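Local coordinates for protein fumarate lyase (Mesorhizobium sp., PDB 3C8T) that belongs to the fumarate lyase family of largely helical enzymes and assembles from four chains, at residues Ala13-Lys16 and Met17-Leu20; Pro375-Arg379 and Lys380-Asp384. One frame throughout, in Å; residues are numbered along the deposited sequence.

Both contacts are local, each formed within one continuous piece of chain at the start of a helix, but they lie on opposite sides of the chain's centre, their own centres about 61 Å apart. Contact 1 (13-20) is partly buried: its inner side chains, Asp14 and Met17, rest on the long helices 104-140 and 315-344. Contact 2 (375-384) is a surface turn between helices 366-377 and 379-395, far from the centre, and its arginine, Arg379, reaches a second subunit. Each has one salt bridge between exposed residues. An aspartate carboxylate caps the helix in contact 1 through a weak bond; in contact 2 a glycine holds the N-cap position.

Contact 1: Ala13-Lys16 and Met17-Leu20; sequences ADDK and MREL
Arg18 reaches back over the first turn of helix 15-20 to Asp15 and Asp14. Its CB packs against Asp15 O, and CG lies 3.3 Å from Asp14 O, the carbonyl that also accepts the backbone N-H of Arg18 at 2.8 Å. CD passes the methyl of Ala13 at 4.2 Å from its CB. The chain then bends at chi3 (73°), which brings NH1 to Asp15 OD1 at 2.9 Å in a salt bridge. OD1 lies at the guanidinium edge, near its plane, while the carboxylate and guanidinium planes are turned 49° apart; NH1 meets OD1 from above the carboxylate plane, and the N-H...O angle is bent, 139°. The two side chains run alongside each other on the exposed side of the helix. Asp14 is the N-cap: its OD1 takes a weak bond from Lys16 N at 3.0 Å. Its OD2 is held by Arg126 and Ser333, which ties the start of the helix to the long helices beneath. Met17 crosses Asp14 at about a right angle, CB to CB 3.9 Å, and packs on Leu122 and Ile123 of helix 104-140 and on Phe329 of helix 315-344.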
ATOM      1  N   ALA A  13     -15.859  12.780  -2.523  1.00 38.01           N
ATOM      2  CA  ALA A  13     -15.158  13.606  -3.541  1.00 37.80           C
ATOM      3  C   ALA A  13     -15.801  15.006  -3.730  1.00 37.54           C
ATOM      4  O   ALA A  13     -17.031  15.164  -3.651  1.00 36.69           O
ATOM      5  CB  ALA A  13     -15.070  12.854  -4.868  1.00 37.42           C
ATOM      6  N   ASP A  14     -14.961  16.021  -3.934  1.00 37.19           N
ATOM      7  CA  ASP A  14     -15.418  17.422  -4.050  1.00 37.01           C
ATOM      8  C   ASP A  14     -15.737  17.743  -5.512  1.00 38.10           C
ATOM      9  O   ASP A  14     -14.889  17.587  -6.385  1.00 37.33           O
ATOM     10  CB  ASP A  14     -14.363  18.384  -3.479  1.00 36.41           C
ATOM     11  CG  ASP A  14     -14.754  19.879  -3.610  1.00 37.48           C
ATOM     12  OD1 ASP A  14     -15.898  20.192  -4.017  1.00 38.26           O
ATOM     13  OD2 ASP A  14     -13.885  20.742  -3.315  1.00 34.73           O
ATOM     14  N   ASP A  15     -16.978  18.160  -5.764  1.00 39.06           N
ATOM     15  CA  ASP A  15     -17.452  18.524  -7.111  1.00 40.22           C
ATOM     16  C   ASP A  15     -16.691  19.697  -7.742  1.00 39.31           C
ATOM     17  O   ASP A  15     -16.406  19.666  -8.940  1.00 39.63           O
ATOM     18  CB  ASP A  15     -18.954  18.829  -7.077  1.00 41.64           C
ATOM     19  CG  ASP A  15     -19.799  17.565  -7.034  1.00 45.44           C
ATOM     20  OD1 ASP A  15     -19.236  16.448  -6.956  1.00 46.63           O
ATOM     21  OD2 ASP A  15     -21.040  17.696  -7.109  1.00 50.87           O
ATOM     22  N   LYS A  16     -16.365  20.711  -6.948  1.00 38.70           N
ATOM     23  CA  LYS A  16     -15.504  21.807  -7.408  1.00 39.02           C
ATOM     24  C   LYS A  16     -14.130  21.322  -7.883  1.00 38.93           C
ATOM     25  O   LYS A  16     -13.586  21.790  -8.901  1.00 39.40           O
ATOM     26  CB  LYS A  16     -15.309  22.807  -6.295  1.00 39.46           C
ATOM     27  CG  LYS A  16     -16.545  23.602  -5.983  1.00 41.13           C
ATOM     28  CD  LYS A  16     -16.194  24.665  -4.964  1.00 45.17           C
ATOM     29  CE  LYS A  16     -17.377  25.605  -4.723  1.00 47.03           C
ATOM     30  NZ  LYS A  16     -18.490  24.889  -4.012  1.00 46.74           N
ATOM     31  N   MET A  17     -13.601  20.342  -7.169  1.00 38.15           N
ATOM     32  CA  MET A  17     -12.320  19.771  -7.489  1.00 38.12           C
ATOM     33  C   MET A  17     -12.449  18.826  -8.689  1.00 38.57           C
ATOM     34  O   MET A  17     -11.573  18.774  -9.526  1.00 38.77           O
ATOM     35  CB  MET A  17     -11.722  19.135  -6.227  1.00 37.27           C
ATOM     36  CG  MET A  17     -10.241  18.989  -6.229  1.00 33.93           C
ATOM     37  SD  MET A  17      -9.251  20.447  -6.412  1.00 23.05           S
ATOM     38  CE  MET A  17      -8.759  20.755  -4.703  1.00 29.06           C
ATOM     39  N   ARG A  18     -13.581  18.151  -8.822  1.00 39.53           N
ATOM     40  CA  ARG A  18     -13.912  17.470 -10.074  1.00 41.30           C
ATOM     41  C   ARG A  18     -14.115  18.404 -11.306  1.00 41.90           C
ATOM     42  O   ARG A  18     -13.721  18.046 -12.429  1.00 43.17           O
ATOM     43  CB  ARG A  18     -15.126  16.552  -9.887  1.00 41.55           C
ATOM     44  CG  ARG A  18     -14.846  15.404  -8.915  1.00 44.60           C
ATOM     45  CD  ARG A  18     -16.125  14.709  -8.460  1.00 50.33           C
ATOM     46  NE  ARG A  18     -16.711  13.877  -9.513  1.00 53.46           N
ATOM     47  CZ  ARG A  18     -17.968  13.979  -9.938  1.00 57.59           C
ATOM     48  NH1 ARG A  18     -18.795  14.870  -9.386  1.00 59.30           N
ATOM     49  NH2 ARG A  18     -18.410  13.186 -10.910  1.00 57.18           N
ATOM     50  N   GLU A  19     -14.719  19.574 -11.124  1.00 41.90           N
ATOM     51  CA  GLU A  19     -14.850  20.506 -12.250  1.00 43.57           C
ATOM     52  C   GLU A  19     -13.470  20.971 -12.686  1.00 41.53           C
ATOM     53  O   GLU A  19     -13.148  20.955 -13.863  1.00 41.09           O
ATOM     54  CB  GLU A  19     -15.754  21.706 -11.942  1.00 42.99           C
ATOM     55  CG  GLU A  19     -16.022  22.553 -13.230  1.00 48.65           C
ATOM     56  CD  GLU A  19     -17.079  23.657 -13.052  1.00 49.85           C
ATOM     57  OE1 GLU A  19     -18.275  23.402 -13.354  1.00 58.55           O
ATOM     58  OE2 GLU A  19     -16.715  24.780 -12.603  1.00 58.79           O
ATOM     59  N   LEU A  20     -12.653  21.347 -11.710  1.00 40.53           N
ATOM     60  CA  LEU A  20     -11.256  21.652 -11.947  1.00 39.85           C
ATOM     61  C   LEU A  20     -10.430  20.634 -12.775  1.00 39.20           C
ATOM     62  O   LEU A  20      -9.606  21.036 -13.588  1.00 40.15           O
ATOM     63  CB  LEU A  20     -10.582  21.899 -10.625  1.00 39.42           C
ATOM     64  CG  LEU A  20      -9.093  22.125 -10.778  1.00 42.19           C
ATOM     65  CD1 LEU A  20      -8.804  23.411 -11.592  1.00 43.77           C
ATOM     66  CD2 LEU A  20      -8.454  22.140  -9.392  1.00 42.90           C
TER

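Contact 2: Pro375-Arg379 and Lys380-Asp384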
ATOM      1  N   PRO A 375       5.176  14.013  49.638  1.00 46.59           N
ATOM      2  CA  PRO A 375       5.972  14.739  50.641  1.00 47.56           C
ATOM      3  C   PRO A 375       5.877  14.205  52.090  1.00 47.91           C
ATOM      4  O   PRO A 375       6.777  14.496  52.881  1.00 47.56           O
ATOM      5  CB  PRO A 375       5.432  16.179  50.567  1.00 47.25           C
ATOM      6  CG  PRO A 375       4.887  16.309  49.207  1.00 47.50           C
ATOM      7  CD  PRO A 375       4.333  14.934  48.849  1.00 47.01           C
ATOM      8  N   HIS A 376       4.820  13.450  52.421  1.00 47.54           N
ATOM      9  CA  HIS A 376       4.609  12.960  53.790  1.00 47.80           C
ATOM     10  C   HIS A 376       5.171  11.561  53.998  1.00 47.22           C
ATOM     11  O   HIS A 376       5.819  11.276  55.010  1.00 47.46           O
ATOM     12  CB  HIS A 376       3.117  12.970  54.172  1.00 47.90           C
ATOM     13  CG  HIS A 376       2.496  14.326  54.119  1.00 50.10           C
ATOM     14  ND1 HIS A 376       2.503  15.191  55.194  1.00 51.39           N
ATOM     15  CD2 HIS A 376       1.863  14.979  53.113  1.00 51.14           C
ATOM     16  CE1 HIS A 376       1.909  16.322  54.850  1.00 52.32           C
ATOM     17  NE2 HIS A 376       1.512  16.218  53.592  1.00 51.85           N
ATOM     18  N   THR A 377       4.923  10.689  53.040  1.00 46.56           N
ATOM     19  CA  THR A 377       5.269   9.288  53.192  1.00 46.10           C
ATOM     20  C   THR A 377       6.508   8.901  52.406  1.00 46.18           C
ATOM     21  O   THR A 377       7.027   7.816  52.598  1.00 45.81           O
ATOM     22  CB  THR A 377       4.129   8.400  52.647  1.00 46.21           C
ATOM     23  OG1 THR A 377       3.875   8.767  51.279  1.00 45.80           O
ATOM     24  CG2 THR A 377       2.856   8.570  53.481  1.00 44.50           C
ATOM     25  N   GLY A 378       6.947   9.762  51.488  1.00 46.13           N
ATOM     26  CA  GLY A 378       7.853   9.313  50.425  1.00 46.28           C
ATOM     27  C   GLY A 378       7.075   8.833  49.201  1.00 46.46           C
ATOM     28  O   GLY A 378       5.862   8.667  49.261  1.00 46.56           O
ATOM     29  N   ARG A 379       7.778   8.584  48.101  1.00 46.53           N
ATOM     30  CA  ARG A 379       7.161   8.489  46.771  1.00 46.72           C
ATOM     31  C   ARG A 379       6.601   7.110  46.429  1.00 47.22           C
ATOM     32  O   ARG A 379       5.451   7.002  46.004  1.00 46.65           O
ATOM     33  CB  ARG A 379       8.160   8.915  45.693  1.00 46.63           C
ATOM     34  CG  ARG A 379       7.569   9.146  44.328  1.00 45.24           C
ATOM     35  CD  ARG A 379       8.602   9.786  43.437  1.00 43.86           C
ATOM     36  NE  ARG A 379       8.176   9.759  42.041  1.00 43.83           N
ATOM     37  CZ  ARG A 379       8.969  10.022  41.008  1.00 39.67           C
ATOM     38  NH1 ARG A 379      10.258  10.328  41.204  1.00 35.39           N
ATOM     39  NH2 ARG A 379       8.458   9.977  39.788  1.00 35.03           N
ATOM     40  N   LYS A 380       7.439   6.081  46.573  1.00 47.23           N
ATOM     41  CA  LYS A 380       7.023   4.688  46.421  1.00 48.02           C
ATOM     42  C   LYS A 380       5.896   4.353  47.428  1.00 47.75           C
ATOM     43  O   LYS A 380       4.890   3.710  47.075  1.00 48.03           O
ATOM     44  CB  LYS A 380       8.243   3.760  46.612  1.00 48.81           C
ATOM     45  CG  LYS A 380       7.951   2.231  46.709  1.00 50.43           C
ATOM     46  CD  LYS A 380       7.747   1.569  45.336  1.00 55.91           C
ATOM     47  CE  LYS A 380       8.211   0.090  45.323  1.00 58.05           C
ATOM     48  NZ  LYS A 380       7.348  -0.808  46.165  1.00 58.10           N
ATOM     49  N   GLU A 381       6.067   4.813  48.666  1.00 46.94           N
ATOM     50  CA  GLU A 381       5.089   4.604  49.729  1.00 46.79           C
ATOM     51  C   GLU A 381       3.737   5.236  49.376  1.00 45.77           C
ATOM     52  O   GLU A 381       2.699   4.598  49.524  1.00 45.26           O
ATOM     53  CB  GLU A 381       5.628   5.145  51.066  1.00 46.87           C
ATOM     54  CG  GLU A 381       6.967   4.471  51.557  1.00 50.19           C
ATOM     55  CD  GLU A 381       8.241   4.863  50.735  1.00 53.31           C
ATOM     56  OE1 GLU A 381       8.379   6.022  50.264  1.00 51.25           O
ATOM     57  OE2 GLU A 381       9.112   3.977  50.558  1.00 55.88           O
ATOM     58  N   ALA A 382       3.761   6.480  48.899  1.00 45.20           N
ATOM     59  CA  ALA A 382       2.543   7.180  48.495  1.00 45.14           C
ATOM     60  C   ALA A 382       1.861   6.414  47.379  1.00 45.46           C
ATOM     61  O   ALA A 382       0.650   6.205  47.410  1.00 45.93           O
ATOM     62  CB  ALA A 382       2.855   8.613  48.036  1.00 44.51           C
ATOM     63  N   HIS A 383       2.638   6.001  46.382  1.00 45.81           N
ATOM     64  CA  HIS A 383       2.118   5.163  45.296  1.00 46.64           C
ATOM     65  C   HIS A 383       1.501   3.847  45.780  1.00 45.75           C
ATOM     66  O   HIS A 383       0.400   3.474  45.356  1.00 45.53           O
ATOM     67  CB  HIS A 383       3.203   4.888  44.269  1.00 47.25           C
ATOM     68  CG  HIS A 383       2.732   4.063  43.122  1.00 51.77           C
ATOM     69  ND1 HIS A 383       2.662   2.683  43.175  1.00 54.81           N
ATOM     70  CD2 HIS A 383       2.293   4.420  41.890  1.00 54.01           C
ATOM     71  CE1 HIS A 383       2.204   2.225  42.022  1.00 55.82           C
ATOM     72  NE2 HIS A 383       1.964   3.259  41.228  1.00 57.08           N
ATOM     73  N   ASP A 384       2.186   3.156  46.682  1.00 45.49           N
ATOM     74  CA  ASP A 384       1.641   1.903  47.206  1.00 45.55           C
ATOM     75  C   ASP A 384       0.348   2.072  47.991  1.00 44.09           C
ATOM     76  O   ASP A 384      -0.593   1.302  47.785  1.00 43.79           O
ATOM     77  CB  ASP A 384       2.685   1.111  48.007  1.00 46.77           C
ATOM     78  CG  ASP A 384       3.771   0.496  47.106  1.00 49.05           C
ATOM     79  OD1 ASP A 384       3.432  -0.304  46.207  1.00 50.91           O
ATOM     80  OD2 ASP A 384       4.965   0.805  47.308  1.00 51.43           O
TER
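Gly378 O is gripped by two donors, one from each side of the break between helices 366-377 and 379-395. Thr377 OG1 gives the shorter bond, 2.8 Å to Gly378 O, in the carbonyl plane and on a lone pair; Ala382 N gives the other, 3.1 Å to the same oxygen and tilted from that plane. Thr377 OG1 sits between its backbone N and carbonyl carbon (chi1 56°), where it can turn onto the next residue's carbonyl while lying 3.4 Å from Ala382 CB. Ala382 CB also packs against Gly378 O, and Thr377 CB meets Glu381 CB at 3.9 Å. Gly378 leaves the first helix with positive phi (90°) and serves as N-cap of the second, at backbone angles that glycine readily adopts. Glu381 folds back at chi2 (72°), placing OE1 beside Gly378 C at 3.3 Å and close to Thr377 O, with no bond between the two oxygens. One residue on, His383 N bonds to Arg379 O at 3.0 Å. A turn apart, Lys380 NZ forms a salt bridge with Asp384 OD2 at 3.1 Å through the syn lone pair. The Arg379 chain is extended from CG to NE; its guanidinium donates to the carbonyls of Lys96, Leu98 and His99 of the second subunit, and the side chain packs on Trp100 of that subunit. Within the chain, Ala382 settles on Leu373 and Ala374 and His383 touches Met370, so helix 379-395 leans back on helix 366-377, while His376 rests on Pro413 and Leu414 of helix 408-414.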